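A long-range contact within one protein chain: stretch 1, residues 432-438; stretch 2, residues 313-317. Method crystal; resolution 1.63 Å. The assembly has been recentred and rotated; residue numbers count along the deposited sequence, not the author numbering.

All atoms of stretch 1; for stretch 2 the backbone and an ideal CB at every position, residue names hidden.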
ATOM      1  N   PRO C 432      16.589 -19.053  15.764  1.00 29.41           N
ATOM      2  CA  PRO C 432      17.286 -20.102  14.978  1.00 29.34           C
ATOM      3  C   PRO C 432      16.599 -20.582  13.690  1.00 28.78           C
ATOM      4  O   PRO C 432      17.240 -21.232  12.881  1.00 28.30           O
ATOM      5  CB  PRO C 432      17.481 -21.257  15.981  1.00 31.29           C
ATOM      6  CG  PRO C 432      16.660 -20.916  17.189  1.00 33.83           C
ATOM      7  CD  PRO C 432      16.089 -19.534  17.065  1.00 31.97           C
ATOM      8  N   TYR C 433      15.321 -20.240  13.529  1.00 28.07           N
ATOM      9  CA  TYR C 433      14.533 -20.451  12.289  1.00 28.92           C
ATOM     10  C   TYR C 433      14.867 -19.452  11.149  1.00 27.27           C
ATOM     11  O   TYR C 433      14.495 -19.691  10.002  1.00 28.67           O
ATOM     12  CB  TYR C 433      13.015 -20.451  12.599  1.00 27.80           C
ATOM     13  CG  TYR C 433      12.539 -19.186  13.261  1.00 27.82           C
ATOM     14  CD1 TYR C 433      12.156 -18.072  12.507  1.00 27.57           C
ATOM     15  CD2 TYR C 433      12.501 -19.079  14.648  1.00 25.19           C
ATOM     16  CE1 TYR C 433      11.746 -16.894  13.133  1.00 26.47           C
ATOM     17  CE2 TYR C 433      12.121 -17.922  15.263  1.00 26.23           C
ATOM     18  CZ  TYR C 433      11.735 -16.821  14.508  1.00 27.13           C
ATOM     19  OH  TYR C 433      11.363 -15.669  15.183  1.00 25.69           O
ATOM     20  N   MET C 434      15.569 -18.355  11.448  1.00 26.28           N
ATOM     21  CA  MET C 434      16.155 -17.494  10.393  1.00 27.04           C
ATOM     22  C   MET C 434      17.333 -18.183   9.761  1.00 27.85           C
ATOM     23  O   MET C 434      18.269 -18.573  10.474  1.00 32.58           O
ATOM     24  CB  MET C 434      16.712 -16.199  10.961  1.00 28.29           C
ATOM     25  CG  MET C 434      15.669 -15.255  11.489  1.00 28.41           C
ATOM     26  SD  MET C 434      16.347 -13.721  12.169  1.00 27.93           S
ATOM     27  CE  MET C 434      17.297 -13.053  10.845  1.00 27.46           C
ATOM     28  N   LYS C 435      17.336 -18.287   8.441  1.00 26.77           N
ATOM     29  CA  LYS C 435      18.386 -19.043   7.748  1.00 27.74           C
ATOM     30  C   LYS C 435      18.753 -18.455   6.400  1.00 27.05           C
ATOM     31  O   LYS C 435      17.883 -18.020   5.633  1.00 25.78           O
ATOM     32  CB  LYS C 435      17.960 -20.515   7.567  1.00 31.37           C
ATOM     33  CG  LYS C 435      19.074 -21.419   7.008  1.00 38.00           C
ATOM     34  CD  LYS C 435      18.704 -22.904   6.978  1.00 41.74           C
ATOM     35  CE  LYS C 435      18.665 -23.520   8.368  1.00 45.29           C
ATOM     36  NZ  LYS C 435      18.387 -24.982   8.302  1.00 46.22           N
ATOM     37  N   GLY C 436      20.050 -18.488   6.096  1.00 25.75           N
ATOM     38  CA  GLY C 436      20.583 -18.026   4.820  1.00 26.51           C
ATOM     39  C   GLY C 436      21.801 -18.816   4.369  1.00 27.83           C
ATOM     40  O   GLY C 436      22.327 -19.645   5.134  1.00 26.98           O
ATOM     41  N   ILE C 437      22.238 -18.534   3.142  1.00 26.52           N
ATOM     42  CA  ILE C 437      23.395 -19.207   2.492  1.00 27.82           C
ATOM     43  C   ILE C 437      24.310 -18.183   1.852  1.00 29.17           C
ATOM     44  O   ILE C 437      23.837 -17.226   1.196  1.00 26.82           O
ATOM     45  CB  ILE C 437      22.935 -20.219   1.411  1.00 28.20           C
ATOM     46  CG1 ILE C 437      22.270 -21.447   2.055  1.00 27.58           C
ATOM     47  CG2 ILE C 437      24.095 -20.664   0.524  1.00 29.53           C
ATOM     48  CD1 ILE C 437      21.512 -22.342   1.105  1.00 29.94           C
ATOM     49  N   ILE C 438      25.630 -18.378   1.999  1.00 29.82           N
ATOM     50  CA  ILE C 438      26.619 -17.690   1.166  1.00 29.96           C
ATOM     51  C   ILE C 438      27.506 -18.738   0.476  1.00 32.43           C
ATOM     52  O   ILE C 438      27.981 -19.681   1.138  1.00 31.71           O
ATOM     53  CB  ILE C 438      27.516 -16.722   1.989  1.00 32.36           C
ATOM     54  CG1 ILE C 438      26.712 -15.516   2.479  1.00 33.65           C
ATOM     55  CG2 ILE C 438      28.704 -16.218   1.158  1.00 32.58           C
ATOM     56  CD1 ILE C 438      27.424 -14.681   3.518  1.00 34.27           C
ATOM     57  N   UNK C 313       8.917 -17.214   4.853  1.00 21.37           N
ATOM     58  CA  UNK C 313       9.385 -15.843   4.983  1.00 22.42           C
ATOM     59  C   UNK C 313      10.729 -15.700   5.728  1.00 23.69           C
ATOM     60  O   UNK C 313      11.547 -14.857   5.340  1.00 24.19           O
ATOM     61  CB  UNK C 313       8.315 -15.021   5.705  1.00 22.42           C
ATOM     62  N   UNK C 314      10.944 -16.542   6.735  1.00 23.43           N
ATOM     63  CA  UNK C 314      12.113 -16.470   7.623  1.00 23.19           C
ATOM     64  C   UNK C 314      13.381 -17.208   7.120  1.00 23.91           C
ATOM     65  O   UNK C 314      14.494 -16.834   7.479  1.00 23.38           O
ATOM     66  CB  UNK C 314      11.722 -17.042   8.987  1.00 23.19           C
ATOM     67  N   UNK C 315      13.204 -18.249   6.321  1.00 27.04           N
ATOM     68  CA  UNK C 315      14.277 -19.224   6.015  1.00 28.26           C
ATOM     69  C   UNK C 315      14.425 -19.498   4.544  1.00 28.67           C
ATOM     70  O   UNK C 315      14.083 -18.657   3.715  1.00 27.22           O
ATOM     71  CB  UNK C 315      14.015 -20.547   6.737  1.00 28.26           C
ATOM     72  N   UNK C 316      14.955 -20.677   4.209  1.00 30.05           N
ATOM     73  CA  UNK C 316      15.234 -21.029   2.827  1.00 29.63           C
ATOM     74  C   UNK C 316      13.938 -21.479   2.122  1.00 30.59           C
ATOM     75  O   UNK C 316      13.165 -22.274   2.658  1.00 32.07           O
ATOM     76  CB  UNK C 316      16.296 -22.129   2.763  1.00 29.63           C
ATOM     77  N   UNK C 317      13.720 -20.980   0.915  1.00 31.01           N
ATOM     78  CA  UNK C 317      12.541 -21.337   0.119  1.00 31.56           C
ATOM     79  C   UNK C 317      12.953 -22.149  -1.093  1.00 30.17           C
ATOM     80  O   UNK C 317      14.141 -22.171  -1.415  1.00 32.50           O
ATOM     81  CB  UNK C 317      11.778 -20.085  -0.319  1.00 31.56           C
TER

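Position 313 lies out of reach of stretch 1. No atom of that stretch comes within 5.5 Å of its ideal CB. Its phi of -63° and psi of -36° would suit many residues, proline among them. The deposited residue is Pro313, and it takes no part in the contact.

Position 314 faces stretch 1 directly. Its CA-to-CB bond points toward the other stretch, and the ideal CB sits 3.7 Å from CD1 of Tyr433. What stretch 1 offers here is the edge of an aromatic ring. An apolar side chain would suit, and so would an aromatic one that can present a face. The carbonyl O of 314 lies 3.3 Å from N of Lys435 and accepts a weak hydrogen bond from it, with an angle of 157° at the hydrogen. The same O of 314 lies 3.4 Å from CA of Met434 in a CA-H...O contact. The deposited residue is Tyr314, with chi1 in m. Its ring turns a face to the edge of Tyr433. The ring centroids of Tyr314 and Tyr433 are 5.0 Å apart, and their planes meet at 72°. The closest atoms are CG of Tyr314 and CD1 of Tyr433, at 3.7 Å. The O of water 1 lies 3.0 Å from O of Tyr314 and 2.9 Å from O of Lys435, placed between the two carbonyls.

Position 315 has phi -131° and psi -155°, angles that glycine adopts with ease. An ideal CB would stand 3.4 Å from O of Tyr433 and 4.0 Å from CB of Lys435. That leaves little room, so glycine fits best, though a small side chain such as alanine is not ruled out. The deposited residue is Gly315. Its CA packs 3.8 Å from O of Lys435 and 4.0 Å from O of Tyr433.

At position 316 the CA-to-CB bond points sideways. Its ideal CB is 4.9 Å from CD of Lys435 and 5.5 Å from CD1 of Ile437. Stretch 1 offers aliphatic carbon here, so leucine, isoleucine or methionine would suit. The deposited residue is Leu316, with chi1 in m and chi2 in t. The end of its side chain comes nearer to stretch 1. CD1 of Leu316 lies 3.7 Å from CD of Lys435 and 3.8 Å from CD1 of Ile437. CD2 of Leu316 approaches CA of Gly436 at 3.9 Å.

Position 317 has left the contact, and its ideal CB meets nothing of stretch 1 within 5.5 Å. Many residues would do. The deposited residue is Ala317.

Stretch 2 (313-317) PYGLA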
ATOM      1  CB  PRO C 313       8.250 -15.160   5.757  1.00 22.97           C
ATOM      2  CG  PRO C 313       7.536 -16.261   6.454  1.00 22.26           C
ATOM      3  CD  PRO C 313       7.637 -17.433   5.558  1.00 22.30           C
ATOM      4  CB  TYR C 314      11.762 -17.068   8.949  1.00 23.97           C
ATOM      5  CG  TYR C 314      10.439 -16.612   9.573  1.00 23.97           C
ATOM      6  CD1 TYR C 314      10.219 -15.292   9.919  1.00 22.95           C
ATOM      7  CD2 TYR C 314       9.417 -17.526   9.807  1.00 23.28           C
ATOM      8  CE1 TYR C 314       9.030 -14.905  10.516  1.00 22.01           C
ATOM      9  CE2 TYR C 314       8.237 -17.146  10.412  1.00 22.50           C
ATOM     10  CZ  TYR C 314       8.045 -15.852  10.757  1.00 22.11           C
ATOM     11  OH  TYR C 314       6.856 -15.497  11.366  1.00 22.10           O
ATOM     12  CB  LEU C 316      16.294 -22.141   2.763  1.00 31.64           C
ATOM     13  CG  LEU C 316      17.640 -21.846   3.450  1.00 33.95           C
ATOM     14  CD1 LEU C 316      18.566 -23.061   3.318  1.00 35.79           C
ATOM     15  CD2 LEU C 316      18.325 -20.603   2.891  1.00 33.60           C
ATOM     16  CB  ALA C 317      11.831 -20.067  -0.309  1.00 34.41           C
TER
HETATM   17  O   HOH W   1      16.095 -15.764   5.244  1.00 25.92           O
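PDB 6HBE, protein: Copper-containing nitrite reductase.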